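Local coordinates for glycoside hydrolase family 15, cellulose signaling associated protein envoy (Hypocrea jecorina, PDB 4WUJ), which acts as a fungal LOV-domain blue-light photoreceptor that carries a flavin mononucleotide chromophore and integrates light with oxidative stress signalling, at the interface of chains A and B. Residues are numbered along the deposited sequence; one frame, centred on the assembly and turned at random. Chains: chain A/B, Glycoside hydrolase family 15, cellulose signaling associated protein envoy.

Contact 1: the interface of chains A and B. Residues chain A 8, 11-14; chain B 33-34.
The carboxylate of A:Asp13 is the flat group here, set beside the puckered ring of B:Pro33 in a loop-to-loop part of the two-fold interface of the deposited pair of chains, possibly a LOV dimer. One face of the carboxylate is approached by the backbone N of B:Leu34, 51° out of the plane. This N-H donates a long but fairly straight hydrogen bond to OD1 of A:Asp13, at 3.3 Å. The proline ring touches chain A through CB and CG. Its CB lies 3.6 Å from CB of A:Asp13, the two side chains crossing obliquely, while CG reaches toward CB of A:Ser8 and the carbonyl oxygen of A:Gly11. With CG of A:Asp13 anti to its own backbone N (chi1 -173°), the carboxylate is carried past B:Pro33 toward the next peptide N-H. The pair thus illustrates how one acidic side chain can offer both a carbon surface to a proline and an acceptor to the residue that follows it. A:Ser8 contributes differently: its CB rests 3.3 Å from the carbonyl O of B:Pro33, while its hydroxyl turns back into its own chain. There OG of A:Ser8 donates to the backbone O of A:Ile12 at 2.7 Å, from above that carbonyl plane.

Contact 2: the interface of chains A and B. Residues chain A 34-36; chain B 12, 14-15, 54.
A:Asp35 meets B:Tyr54 and B:Ile12 where the loop before strand 39-44 of one LOV (PAS-family) chain docks on the N-terminal helix 14-22 and strand 52-55 of its partner. Followed outward, CB of A:Asp35 lies 3.5 Å from the backbone O of B:Ile12 and also borders the phenol oxygen of B:Tyr54. CG of A:Asp35 then passes the same phenol oxygen, and at the tip OD2 is 3.8 Å from CE2 on the tyrosine rim. The two side chains cross at about a right angle, with the carboxylate and ring planes 42° apart, so the contact is not a parallel stack. On the neighbouring residue the interaction becomes polar: the backbone N of A:Cys36 donates to OH of B:Tyr54 at 2.9 Å. The tyrosine CG is anti to its backbone N (chi1 176°), which sends the ring out from the strand and brings its hydroxyl to the loop of the other chain. At the helix start, the backbone N of B:Val14 donates to the carbonyl O of A:Leu34 at 2.8 Å, a strongly bent bond with 126° at the hydrogen. It may partly satisfy a helix-start N-H. CG2 of B:Val14 packs 3.7 Å from CA of A:Asp35. Alongside A:Leu34 runs the poorly ordered B:Met15 side chain, its methyl CE modelled near the leucine CG, a placement to be read with caution.

Contact 3: the interface of chains A and B. Residues chain A 8, 10, 12, 14, 54; chain B 35-37.
With CG of B:Asp35 tucked between its backbone N and carbonyl carbon (chi1 68°), the carboxylate turns toward the N-terminal loop of chain A; OG of A:Ser10 takes the matching position (chi1 74°) and comes up to meet it. This is a serine-lined donor site for a carboxylate of the other chain, one of whose oxygens is gripped by both the backbone and the side chain of a single residue. The backbone N of A:Ser10 comes in almost in line with the C-O bond of OD2 of B:Asp35, at 3.1 Å, and the A:Ser10 hydroxyl OG reaches its anti lone pair at 3.0 Å. These two donors would probably stabilise a negative charge on the carboxylate. OG of A:Ser8 adds at most a weak bond, its hydrogen being better placed for A:Ile12. Second-shell bonds position both partners: the backbone N of A:Ile12 donates to OG of A:Ser10 at 3.1 Å, while the B:Ser37 N-H sits over the carboxylate and donates to OD1 of B:Asp35. A:Tyr54 crosses B:Asp35 at about a right angle, its ring plane turned 34° from the carboxylate. One ring face is covered toward the rim by CG2 of A:Val14, which also touches CB of B:Asp35 at 3.6 Å. The other methyl, CG1 of A:Val14, lies against SG of B:Cys36. At the end of the ring, OH of A:Tyr54 accepts the backbone N-H of B:Cys36 at 2.9 Å.

Contact 1: the interface of chains A and B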
ATOM      1  N   SER A   8     -10.579  -2.924   1.116  1.00 25.43           N
ATOM      2  CA  SER A   8     -10.348  -1.460   1.153  1.00 24.11           C
ATOM      3  C   SER A   8     -11.340  -0.763   2.083  1.00 22.81           C
ATOM      4  O   SER A   8     -12.452  -0.450   1.677  1.00 19.34           O
ATOM      5  CB  SER A   8     -10.474  -0.852  -0.236  1.00 18.90           C
ATOM      6  OG  SER A   8     -10.277   0.544  -0.176  1.00 25.60           O
ATOM      7  N   GLY A  11     -12.804   2.316   0.652  1.00 21.56           N
ATOM      8  CA  GLY A  11     -13.608   2.187  -0.551  1.00 20.59           C
ATOM      9  C   GLY A  11     -12.834   2.460  -1.814  1.00 27.54           C
ATOM     10  O   GLY A  11     -13.302   2.161  -2.912  1.00 29.24           O
ATOM     11  N   ILE A  12     -11.664   3.074  -1.661  1.00 23.09           N
ATOM     12  CA  ILE A  12     -10.860   3.491  -2.784  1.00 21.33           C
ATOM     13  C   ILE A  12      -9.921   2.392  -3.201  1.00 26.36           C
ATOM     14  O   ILE A  12      -9.306   1.748  -2.359  1.00 24.31           O
ATOM     15  CB  ILE A  12     -10.026   4.699  -2.378  1.00 31.34           C
ATOM     16  CG1 ILE A  12     -10.944   5.926  -2.140  1.00 29.10           C
ATOM     17  CG2 ILE A  12      -9.001   4.995  -3.417  1.00 23.76           C
ATOM     18  CD1 ILE A  12     -10.254   7.048  -1.436  1.00 32.20           C
ATOM     19  N   ASP A  13      -9.790   2.188  -4.504  1.00 31.87           N
ATOM     20  CA  ASP A  13      -8.902   1.157  -5.023  1.00 30.52           C
ATOM     21  C   ASP A  13      -7.503   1.715  -5.229  1.00 26.74           C
ATOM     22  O   ASP A  13      -7.047   1.886  -6.356  1.00 28.74           O
ATOM     23  CB  ASP A  13      -9.445   0.575  -6.329  1.00 28.20           C
ATOM     24  CG  ASP A  13      -8.635  -0.635  -6.813  1.00 31.63           C
ATOM     25  OD1 ASP A  13      -7.766  -1.098  -6.053  1.00 29.18           O
ATOM     26  OD2 ASP A  13      -8.873  -1.123  -7.942  1.00 36.42           O
ATOM     27  N   VAL A  14      -6.820   1.990  -4.130  1.00 24.81           N
ATOM     28  CA  VAL A  14      -5.509   2.612  -4.209  1.00 34.08           C
ATOM     29  C   VAL A  14      -4.574   1.767  -5.052  1.00 37.82           C
ATOM     30  O   VAL A  14      -3.782   2.276  -5.863  1.00 33.66           O
ATOM     31  CB  VAL A  14      -4.898   2.857  -2.815  1.00 28.95           C
ATOM     32  CG1 VAL A  14      -3.554   3.523  -2.907  1.00 36.62           C
ATOM     33  CG2 VAL A  14      -5.851   3.723  -1.970  1.00 29.19           C
TER
ATOM     34  N   PRO B  33     -11.688  -3.506  -4.538  1.00 28.69           N
ATOM     35  CA  PRO B  33     -10.610  -2.539  -4.280  1.00 25.59           C
ATOM     36  C   PRO B  33      -9.713  -2.931  -3.111  1.00 21.75           C
ATOM     37  O   PRO B  33     -10.191  -3.527  -2.135  1.00 24.42           O
ATOM     38  CB  PRO B  33     -11.373  -1.251  -3.956  1.00 28.51           C
ATOM     39  CG  PRO B  33     -12.643  -1.718  -3.367  1.00 29.34           C
ATOM     40  CD  PRO B  33     -13.002  -2.987  -4.116  1.00 29.10           C
ATOM     41  N   LEU B  34      -8.418  -2.632  -3.248  1.00 28.82           N
ATOM     42  CA  LEU B  34      -7.460  -2.692  -2.149  1.00 22.93           C
ATOM     43  C   LEU B  34      -6.940  -1.308  -1.838  1.00 27.40           C
ATOM     44  O   LEU B  34      -6.518  -0.576  -2.759  1.00 23.42           O
ATOM     45  CB  LEU B  34      -6.235  -3.508  -2.521  1.00 21.07           C
ATOM     46  CG  LEU B  34      -6.384  -4.983  -2.881  1.00 27.66           C
ATOM     47  CD1 LEU B  34      -5.136  -5.805  -2.482  1.00 26.12           C
ATOM     48  CD2 LEU B  34      -7.567  -5.528  -2.262  1.00 26.11           C
TER

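Contact 2: the interface of chains A and B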
ATOM      1  N   LEU A  34       7.596  -0.449  -4.857  1.00 30.51           N
ATOM      2  CA  LEU A  34       6.734   0.049  -3.782  1.00 29.93           C
ATOM      3  C   LEU A  34       6.224  -1.094  -2.892  1.00 23.66           C
ATOM      4  O   LEU A  34       5.763  -2.117  -3.411  1.00 24.77           O
ATOM      5  CB  LEU A  34       5.485   0.747  -4.360  1.00 32.11           C
ATOM      6  CG  LEU A  34       5.528   2.031  -5.196  1.00 41.49           C
ATOM      7  CD1 LEU A  34       4.272   2.914  -4.902  1.00 39.05           C
ATOM      8  CD2 LEU A  34       6.754   2.805  -4.928  1.00 41.44           C
ATOM      9  N   ASP A  35       6.222  -0.900  -1.574  1.00 22.19           N
ATOM     10  CA  ASP A  35       5.488  -1.822  -0.684  1.00 26.13           C
ATOM     11  C   ASP A  35       4.318  -1.112   0.123  1.00 29.92           C
ATOM     12  O   ASP A  35       4.052   0.086  -0.079  1.00 26.59           O
ATOM     13  CB  ASP A  35       6.476  -2.607   0.192  1.00 20.40           C
ATOM     14  CG  ASP A  35       7.048  -1.791   1.342  1.00 26.89           C
ATOM     15  OD1 ASP A  35       6.596  -0.646   1.589  1.00 27.98           O
ATOM     16  OD2 ASP A  35       7.987  -2.298   2.008  1.00 34.55           O
ATOM     17  N   CYS A  36       3.608  -1.837   1.002  1.00 23.76           N
ATOM     18  CA  CYS A  36       2.368  -1.290   1.613  1.00 20.18           C
ATOM     19  C   CYS A  36       2.588  -0.329   2.736  1.00 16.64           C
ATOM     20  O   CYS A  36       1.635   0.199   3.335  1.00 19.91           O
ATOM     21  CB  CYS A  36       1.488  -2.439   2.135  1.00 21.41           C
ATOM     22  SG  CYS A  36       1.037  -3.468   0.850  1.00 28.33           S
TER
ATOM     23  N   ILE B  12      10.739  -5.114  -0.913  1.00 28.42           N
ATOM     24  CA  ILE B  12       9.851  -5.967  -1.670  1.00 33.16           C
ATOM     25  C   ILE B  12       9.037  -5.086  -2.592  1.00 32.14           C
ATOM     26  O   ILE B  12       8.583  -3.996  -2.223  1.00 31.37           O
ATOM     27  CB  ILE B  12       8.936  -6.844  -0.760  1.00 37.31           C
ATOM     28  CG1 ILE B  12       9.787  -7.715   0.188  1.00 41.48           C
ATOM     29  CG2 ILE B  12       8.036  -7.727  -1.632  1.00 31.89           C
ATOM     30  CD1 ILE B  12       9.853  -9.224  -0.235  1.00 40.67           C
ATOM     31  N   VAL B  14       5.849  -4.866  -3.885  1.00 33.86           N
ATOM     32  CA  VAL B  14       4.471  -5.367  -3.814  1.00 34.22           C
ATOM     33  C   VAL B  14       3.731  -5.127  -5.121  1.00 33.90           C
ATOM     34  O   VAL B  14       2.969  -5.982  -5.572  1.00 31.47           O
ATOM     35  CB  VAL B  14       3.635  -4.729  -2.662  1.00 35.38           C
ATOM     36  CG1 VAL B  14       2.192  -5.116  -2.820  1.00 36.14           C
ATOM     37  CG2 VAL B  14       4.100  -5.211  -1.317  1.00 31.13           C
ATOM     38  N   MET B  15       3.951  -3.954  -5.710  1.00 33.94           N
ATOM     39  CA  MET B  15       3.435  -3.650  -7.039  1.00 30.58           C
ATOM     40  C   MET B  15       3.753  -4.661  -8.159  1.00 36.27           C
ATOM     41  O   MET B  15       2.898  -4.934  -9.008  1.00 35.05           O
ATOM     42  CB  MET B  15       3.881  -2.255  -7.463  1.00 39.42           C
ATOM     43  CG  MET B  15       2.795  -1.219  -7.125  1.00 46.50           C
ATOM     44  SD  MET B  15       2.498  -0.082  -8.468  1.00 93.65           S
ATOM     45  CE  MET B  15       3.727   1.224  -8.138  1.00 61.53           C
ATOM     46  N   TYR B  54       6.790 -11.506   3.616  1.00 18.26           N
ATOM     47  CA  TYR B  54       6.352 -10.138   3.737  1.00 21.28           C
ATOM     48  C   TYR B  54       4.944 -10.096   4.327  1.00 21.07           C
ATOM     49  O   TYR B  54       4.085 -10.946   4.019  1.00 20.26           O
ATOM     50  CB  TYR B  54       6.390  -9.392   2.368  1.00 20.96           C
ATOM     51  CG  TYR B  54       5.840  -7.937   2.453  1.00 22.17           C
ATOM     52  CD1 TYR B  54       4.489  -7.685   2.303  1.00 20.28           C
ATOM     53  CD2 TYR B  54       6.683  -6.853   2.702  1.00 26.55           C
ATOM     54  CE1 TYR B  54       3.956  -6.345   2.408  1.00 23.07           C
ATOM     55  CE2 TYR B  54       6.199  -5.527   2.780  1.00 24.83           C
ATOM     56  CZ  TYR B  54       4.820  -5.294   2.662  1.00 31.08           C
ATOM     57  OH  TYR B  54       4.340  -4.026   2.763  1.00 25.35           O
TER

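Contact 3: the interface of chains A and B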
ATOM      1  N   SER A   8     -10.579  -2.924   1.116  1.00 25.43           N
ATOM      2  CA  SER A   8     -10.348  -1.460   1.153  1.00 24.11           C
ATOM      3  C   SER A   8     -11.340  -0.763   2.083  1.00 22.81           C
ATOM      4  O   SER A   8     -12.452  -0.450   1.677  1.00 19.34           O
ATOM      5  CB  SER A   8     -10.474  -0.852  -0.236  1.00 18.90           C
ATOM      6  OG  SER A   8     -10.277   0.544  -0.176  1.00 25.60           O
ATOM      7  N   SER A  10     -11.399   2.185   2.988  1.00 22.79           N
ATOM      8  CA  SER A  10     -11.723   3.543   2.480  1.00 26.67           C
ATOM      9  C   SER A  10     -12.627   3.498   1.244  1.00 29.22           C
ATOM     10  O   SER A  10     -13.141   4.525   0.818  1.00 26.42           O
ATOM     11  CB  SER A  10     -10.442   4.296   2.085  1.00 26.48           C
ATOM     12  OG  SER A  10      -9.940   3.776   0.867  1.00 22.21           O
ATOM     13  N   ILE A  12     -11.664   3.074  -1.661  1.00 23.09           N
ATOM     14  CA  ILE A  12     -10.860   3.491  -2.784  1.00 21.33           C
ATOM     15  C   ILE A  12      -9.921   2.392  -3.201  1.00 26.36           C
ATOM     16  O   ILE A  12      -9.306   1.748  -2.359  1.00 24.31           O
ATOM     17  CB  ILE A  12     -10.026   4.699  -2.378  1.00 31.34           C
ATOM     18  CG1 ILE A  12     -10.944   5.926  -2.140  1.00 29.10           C
ATOM     19  CG2 ILE A  12      -9.001   4.995  -3.417  1.00 23.76           C
ATOM     20  CD1 ILE A  12     -10.254   7.048  -1.436  1.00 32.20           C
ATOM     21  N   VAL A  14      -6.820   1.990  -4.130  1.00 24.81           N
ATOM     22  CA  VAL A  14      -5.509   2.612  -4.209  1.00 34.08           C
ATOM     23  C   VAL A  14      -4.574   1.767  -5.052  1.00 37.82           C
ATOM     24  O   VAL A  14      -3.782   2.276  -5.863  1.00 33.66           O
ATOM     25  CB  VAL A  14      -4.898   2.857  -2.815  1.00 28.95           C
ATOM     26  CG1 VAL A  14      -3.554   3.523  -2.907  1.00 36.62           C
ATOM     27  CG2 VAL A  14      -5.851   3.723  -1.970  1.00 29.19           C
ATOM     28  N   TYR A  54      -7.395  10.859   0.729  1.00 24.77           N
ATOM     29  CA  TYR A  54      -6.854   9.624   1.279  1.00 18.72           C
ATOM     30  C   TYR A  54      -5.370   9.775   1.571  1.00 27.22           C
ATOM     31  O   TYR A  54      -4.610  10.245   0.696  1.00 25.01           O
ATOM     32  CB  TYR A  54      -7.038   8.472   0.269  1.00 19.41           C
ATOM     33  CG  TYR A  54      -6.420   7.178   0.717  1.00 24.04           C
ATOM     34  CD1 TYR A  54      -5.080   6.865   0.433  1.00 18.07           C
ATOM     35  CD2 TYR A  54      -7.169   6.251   1.461  1.00 20.04           C
ATOM     36  CE1 TYR A  54      -4.516   5.649   0.867  1.00 20.17           C
ATOM     37  CE2 TYR A  54      -6.617   5.054   1.881  1.00 20.90           C
ATOM     38  CZ  TYR A  54      -5.293   4.761   1.603  1.00 19.86           C
ATOM     39  OH  TYR A  54      -4.804   3.565   2.075  1.00 22.83           O
TER
ATOM     40  N   ASP B  35      -6.895  -0.957  -0.559  1.00 20.19           N
ATOM     41  CA  ASP B  35      -6.119   0.217  -0.192  1.00 30.76           C
ATOM     42  C   ASP B  35      -4.931  -0.159   0.684  1.00 20.58           C
ATOM     43  O   ASP B  35      -4.688  -1.334   0.921  1.00 21.29           O
ATOM     44  CB  ASP B  35      -6.985   1.288   0.447  1.00 17.98           C
ATOM     45  CG  ASP B  35      -7.510   0.886   1.815  1.00 17.04           C
ATOM     46  OD1 ASP B  35      -6.991  -0.067   2.436  1.00 23.12           O
ATOM     47  OD2 ASP B  35      -8.454   1.572   2.269  1.00 20.66           O
ATOM     48  N   CYS B  36      -4.183   0.845   1.121  1.00 14.97           N
ATOM     49  CA  CYS B  36      -2.892   0.609   1.763  1.00 21.86           C
ATOM     50  C   CYS B  36      -2.979   0.090   3.178  1.00 21.12           C
ATOM     51  O   CYS B  36      -1.958  -0.266   3.785  1.00 19.70           O
ATOM     52  CB  CYS B  36      -2.056   1.878   1.742  1.00 21.19           C
ATOM     53  SG  CYS B  36      -1.712   2.365   0.025  1.00 29.21           S
ATOM     54  N   SER B  37      -4.196   0.059   3.702  1.00 14.72           N
ATOM     55  CA  SER B  37      -4.437  -0.564   5.006  1.00 22.91           C
ATOM     56  C   SER B  37      -4.724  -2.065   4.925  1.00 17.13           C
ATOM     57  O   SER B  37      -4.963  -2.687   5.957  1.00 23.26           O
ATOM     58  CB  SER B  37      -5.616   0.123   5.709  1.00 20.36           C
ATOM     59  OG  SER B  37      -5.132   1.181   6.515  1.00 33.80           O
TER

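Contacts 1 and 3 are adjoining parts of one patch: the centres of their C-alpha atoms lie about 4 Å apart, and both use A:Ser8, A:Ile12 and A:Val14 against successive residues of one chain B loop. The centre of contact 2 lies about 16 Å from that of contact 1 and 14 Å from that of contact 3. It has the chain roles exchanged and holds twins of interactions in the other two. Residues 12-14 and 54 of each chain thus face residues 34-36 of the other. The arrangement is consistent with a reciprocal homodimer built around the N-terminal segments.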